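Local coordinates for Non-structural protein 2 (Bluetongue virus, PDB 1UTY) that binds single-stranded RNA through this N-terminal RNA-binding domain, one part of a longer viral phosphoprotein, at residues E85-K95 against P130-R138. Numbering follows the deposited sequence.
Sequences EATTERWEEWK and PYMRNDFDR
Trp-94 and Tyr-131 meet in a T-shaped pair where two loops of this beta-sheet domain are joined by a single beta bridge, a compact example of aromatic packing beside a short backbone pairing. The edge of Tyr-131 is turned to the face of Trp-94, the planes at 89°, and Tyr-131 CD2 lies 3.8 Å from Trp-94 CE2. The backbone of Tyr-131 joins in, CA standing over the six-membered ring in a CH-pi contact, while CG of Glu-93 packs on the opposite indole face. Tyr-131 CG lies beside its own backbone N (chi1 -51°), which carries the ring past the indole to strand 84-87. There Tyr-131 OH donates to Glu-85 OE1 (2.6 Å), using the anti lone pair of the carboxylate oxygen, the carboxylate tilted 42° from the ring. At the bridge between Trp-94 and Arg-133, Lys-95 N donates to Met-132 O (2.9 Å) and Asn-134 N to Glu-93 O (2.8 Å). Asn-134 packs its CB against Trp-94 C, and its side-chain ND2 and OD1 hydrogen-bond to Val-101 O and Thr-102 OG1 of the second subunit, respectively. The Lys-95 chain crosses this asparagine at about a right angle, with Lys-95 CG 3.5 Å from Asn-134 OD1.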
loop_
_atom_site.group_PDB
_atom_site.type_symbol
_atom_site.label_atom_id
_atom_site.label_comp_id
_atom_site.label_asym_id
_atom_site.label_seq_id
_atom_site.Cartn_x
_atom_site.Cartn_y
_atom_site.Cartn_z
ATOM N N GLU A 85 10.128 12.432 -9.048
ATOM C CA GLU A 85 9.234 13.342 -8.363
ATOM C C GLU A 85 8.735 12.695 -7.073
ATOM O O GLU A 85 8.382 11.511 -7.058
ATOM C CB GLU A 85 8.078 13.752 -9.269
ATOM C CG GLU A 85 7.539 15.129 -8.954
ATOM C CD GLU A 85 6.410 15.588 -9.856
ATOM O OE1 GLU A 85 5.939 14.834 -10.746
ATOM O OE2 GLU A 85 5.989 16.746 -9.669
ATOM N N ALA A 86 8.719 13.451 -5.979
ATOM C CA ALA A 86 8.353 12.842 -4.696
ATOM C C ALA A 86 7.688 13.783 -3.693
ATOM O O ALA A 86 7.825 15.019 -3.750
ATOM C CB ALA A 86 9.544 12.127 -4.059
ATOM N N THR A 87 6.945 13.177 -2.778
ATOM C CA THR A 87 6.198 13.943 -1.812
ATOM C C THR A 87 5.758 13.103 -0.631
ATOM O O THR A 87 5.534 11.879 -0.725
ATOM C CB THR A 87 4.999 14.636 -2.476
ATOM O OG1 THR A 87 4.375 15.505 -1.539
ATOM C CG2 THR A 87 3.909 13.643 -2.806
ATOM N N THR A 88 5.599 13.816 0.463
ATOM C CA THR A 88 5.274 13.279 1.751
ATOM C C THR A 88 3.787 13.508 2.008
ATOM O O THR A 88 3.230 13.047 3.001
ATOM C CB THR A 88 6.164 14.032 2.747
ATOM O OG1 THR A 88 7.207 13.156 3.202
ATOM C CG2 THR A 88 5.432 14.450 3.951
ATOM N N GLU A 89 3.145 14.214 1.085
ATOM C CA GLU A 89 1.740 14.525 1.218
ATOM C C GLU A 89 0.862 13.745 0.221
ATOM O O GLU A 89 1.378 12.969 -0.614
ATOM C CB GLU A 89 1.558 16.035 1.122
ATOM C CG GLU A 89 2.112 16.705 2.373
ATOM C CD GLU A 89 2.053 18.211 2.350
ATOM O OE1 GLU A 89 0.986 18.780 2.026
ATOM O OE2 GLU A 89 3.080 18.827 2.680
ATOM N N ARG A 90 -0.454 13.911 0.350
ATOM C CA ARG A 90 -1.419 13.174 -0.453
ATOM C C ARG A 90 -1.181 13.522 -1.904
ATOM O O ARG A 90 -0.950 14.682 -2.241
ATOM C CB ARG A 90 -2.865 13.558 -0.081
ATOM C CG ARG A 90 -3.348 13.080 1.290
ATOM C CD ARG A 90 -4.124 11.764 1.261
ATOM N NE ARG A 90 -5.569 11.933 1.025
ATOM C CZ ARG A 90 -6.328 11.033 0.390
ATOM N NH1 ARG A 90 -5.794 9.909 -0.077
ATOM N NH2 ARG A 90 -7.622 11.245 0.219
ATOM N N TRP A 91 -1.234 12.518 -2.763
ATOM C CA TRP A 91 -1.021 12.741 -4.187
ATOM C C TRP A 91 -2.004 11.893 -4.989
ATOM O O TRP A 91 -1.636 10.934 -5.654
ATOM C CB TRP A 91 0.440 12.440 -4.551
ATOM C CG TRP A 91 0.920 13.186 -5.754
ATOM C CD1 TRP A 91 0.241 14.143 -6.460
ATOM C CD2 TRP A 91 2.188 13.036 -6.396
ATOM N NE1 TRP A 91 1.014 14.590 -7.508
ATOM C CE2 TRP A 91 2.214 13.925 -7.492
ATOM C CE3 TRP A 91 3.315 12.227 -6.162
ATOM C CZ2 TRP A 91 3.313 14.032 -8.342
ATOM C CZ3 TRP A 91 4.411 12.341 -7.011
ATOM C CH2 TRP A 91 4.405 13.234 -8.082
ATOM N N GLU A 92 -3.264 12.285 -4.930
ATOM C CA GLU A 92 -4.364 11.363 -5.212
ATOM C C GLU A 92 -4.871 11.336 -6.648
ATOM O O GLU A 92 -5.717 10.504 -6.984
ATOM C CB GLU A 92 -5.524 11.632 -4.247
ATOM C CG GLU A 92 -5.448 10.885 -2.918
ATOM C CD GLU A 92 -4.236 9.964 -2.757
ATOM O OE1 GLU A 92 -4.435 8.728 -2.760
ATOM O OE2 GLU A 92 -3.091 10.458 -2.594
ATOM N N GLU A 93 -4.362 12.235 -7.486
ATOM C CA GLU A 93 -4.677 12.210 -8.916
ATOM C C GLU A 93 -4.078 10.959 -9.599
ATOM O O GLU A 93 -4.588 10.518 -10.629
ATOM C CB GLU A 93 -4.229 13.520 -9.613
ATOM C CG GLU A 93 -2.763 13.897 -9.388
ATOM C CD GLU A 93 -2.437 15.378 -9.618
ATOM O OE1 GLU A 93 -2.688 15.915 -10.733
ATOM O OE2 GLU A 93 -1.889 16.004 -8.678
ATOM N N TRP A 94 -3.037 10.374 -9.005
ATOM C CA TRP A 94 -2.318 9.253 -9.619
ATOM C C TRP A 94 -2.402 7.962 -8.818
ATOM O O TRP A 94 -2.556 7.999 -7.602
ATOM C CB TRP A 94 -0.831 9.582 -9.817
ATOM C CG TRP A 94 -0.498 10.938 -10.331
ATOM C CD1 TRP A 94 0.161 11.922 -9.646
ATOM C CD2 TRP A 94 -0.769 11.482 -11.641
ATOM N NE1 TRP A 94 0.304 13.038 -10.433
ATOM C CE2 TRP A 94 -0.252 12.805 -11.661
ATOM C CE3 TRP A 94 -1.409 10.996 -12.795
ATOM C CZ2 TRP A 94 -0.340 13.646 -12.791
ATOM C CZ3 TRP A 94 -1.505 11.837 -13.933
ATOM C CH2 TRP A 94 -0.975 13.151 -13.909
ATOM N N LYS A 95 -2.281 6.830 -9.519
ATOM C CA LYS A 95 -2.169 5.498 -8.922
ATOM C C LYS A 95 -0.712 5.269 -8.488
ATOM O O LYS A 95 0.215 5.773 -9.133
ATOM C CB LYS A 95 -2.471 4.397 -9.965
ATOM C CG LYS A 95 -3.899 4.267 -10.465
ATOM C CD LYS A 95 -4.133 2.926 -11.224
ATOM C CE LYS A 95 -4.882 3.169 -12.545
ATOM N NZ LYS A 95 -6.014 2.210 -12.871
ATOM N N PRO A 130 4.325 5.245 -14.001
ATOM C CA PRO A 130 4.279 6.615 -13.512
ATOM C C PRO A 130 3.167 7.387 -14.227
ATOM O O PRO A 130 2.875 7.117 -15.395
ATOM C CB PRO A 130 5.645 7.168 -13.924
ATOM C CG PRO A 130 6.508 5.945 -14.119
ATOM C CD PRO A 130 5.579 4.967 -14.728
ATOM N N TYR A 131 2.557 8.325 -13.511
ATOM C CA TYR A 131 1.559 9.238 -14.061
ATOM C C TYR A 131 0.372 8.562 -14.737
ATOM O O TYR A 131 -0.068 8.995 -15.798
ATOM C CB TYR A 131 2.231 10.314 -14.954
ATOM C CG TYR A 131 3.382 10.993 -14.235
ATOM C CD1 TYR A 131 4.710 10.632 -14.494
ATOM C CD2 TYR A 131 3.139 11.944 -13.245
ATOM C CE1 TYR A 131 5.769 11.230 -13.805
ATOM C CE2 TYR A 131 4.177 12.553 -12.560
ATOM C CZ TYR A 131 5.490 12.183 -12.841
ATOM O OH TYR A 131 6.506 12.783 -12.152
ATOM N N MET A 132 -0.148 7.508 -14.107
ATOM C CA MET A 132 -1.451 6.939 -14.455
ATOM C C MET A 132 -2.541 7.521 -13.538
ATOM O O MET A 132 -2.422 7.474 -12.314
ATOM C CB MET A 132 -1.427 5.408 -14.354
ATOM C CG MET A 132 -0.818 4.630 -15.571
ATOM S SD MET A 132 -0.708 5.448 -17.200
ATOM C CE MET A 132 -2.547 5.847 -17.548
ATOM N N ARG A 133 -3.591 8.080 -14.132
ATOM C CA ARG A 133 -4.717 8.635 -13.378
ATOM C C ARG A 133 -5.311 7.606 -12.418
ATOM O O ARG A 133 -5.446 6.443 -12.767
ATOM C CB ARG A 133 -5.818 9.102 -14.328
ATOM C CG ARG A 133 -5.791 10.579 -14.676
ATOM C CD ARG A 133 -6.821 10.975 -15.758
ATOM N NE ARG A 133 -7.664 9.843 -16.159
ATOM C CZ ARG A 133 -7.484 9.105 -17.258
ATOM N NH1 ARG A 133 -6.494 9.369 -18.103
ATOM N NH2 ARG A 133 -8.309 8.094 -17.514
ATOM N N ASN A 134 -5.675 8.028 -11.212
ATOM C CA ASN A 134 -6.370 7.113 -10.319
ATOM C C ASN A 134 -7.873 7.168 -10.533
ATOM O O ASN A 134 -8.621 7.594 -9.659
ATOM C CB ASN A 134 -6.016 7.331 -8.854
ATOM C CG ASN A 134 -6.544 6.203 -7.970
ATOM O OD1 ASN A 134 -6.664 5.052 -8.416
ATOM N ND2 ASN A 134 -6.886 6.531 -6.732
ATOM N N ASP A 135 -8.301 6.750 -11.717
ATOM C CA ASP A 135 -9.722 6.649 -12.037
ATOM C C ASP A 135 -9.921 5.682 -13.190
ATOM O O ASP A 135 -8.949 5.234 -13.797
ATOM C CB ASP A 135 -10.327 8.035 -12.335
ATOM C CG ASP A 135 -10.067 8.504 -13.749
ATOM O OD1 ASP A 135 -9.020 8.125 -14.328
ATOM O OD2 ASP A 135 -10.869 9.258 -14.362
ATOM N N PHE A 136 -11.169 5.364 -13.490
ATOM C CA PHE A 136 -11.471 4.449 -14.576
ATOM C C PHE A 136 -12.132 5.149 -15.743
ATOM O O PHE A 136 -13.086 5.900 -15.553
ATOM C CB PHE A 136 -12.423 3.351 -14.110
ATOM C CG PHE A 136 -11.873 2.477 -13.029
ATOM C CD1 PHE A 136 -10.743 1.688 -13.252
ATOM C CD2 PHE A 136 -12.503 2.418 -11.788
ATOM C CE1 PHE A 136 -10.238 0.870 -12.243
ATOM C CE2 PHE A 136 -12.023 1.603 -10.791
ATOM C CZ PHE A 136 -10.883 0.832 -11.006
ATOM N N ASP A 137 -11.642 4.874 -16.949
ATOM C CA ASP A 137 -12.465 5.052 -18.145
ATOM C C ASP A 137 -13.615 4.056 -18.046
ATOM O O ASP A 137 -13.494 3.018 -17.396
ATOM C CB ASP A 137 -11.674 4.776 -19.427
ATOM C CG ASP A 137 -10.537 5.749 -19.635
ATOM O OD1 ASP A 137 -10.317 6.639 -18.772
ATOM O OD2 ASP A 137 -9.798 5.689 -20.647
ATOM N N ARG A 138 -14.720 4.365 -18.710
ATOM C CA ARG A 138 -15.882 3.495 -18.650
ATOM C C ARG A 138 -15.592 2.066 -19.120
ATOM O O ARG A 138 -16.180 1.117 -18.597
ATOM C CB ARG A 138 -17.084 4.124 -19.365
ATOM C CG ARG A 138 -17.713 5.231 -18.538
ATOM C CD ARG A 138 -18.715 6.111 -19.268
ATOM N NE ARG A 138 -19.152 7.202 -18.401
ATOM C CZ ARG A 138 -20.133 7.114 -17.504
ATOM N NH1 ARG A 138 -20.832 5.985 -17.358
ATOM N NH2 ARG A 138 -20.428 8.172 -16.757
HETATM O O HOH W 1 0.964 6.598 -11.682
#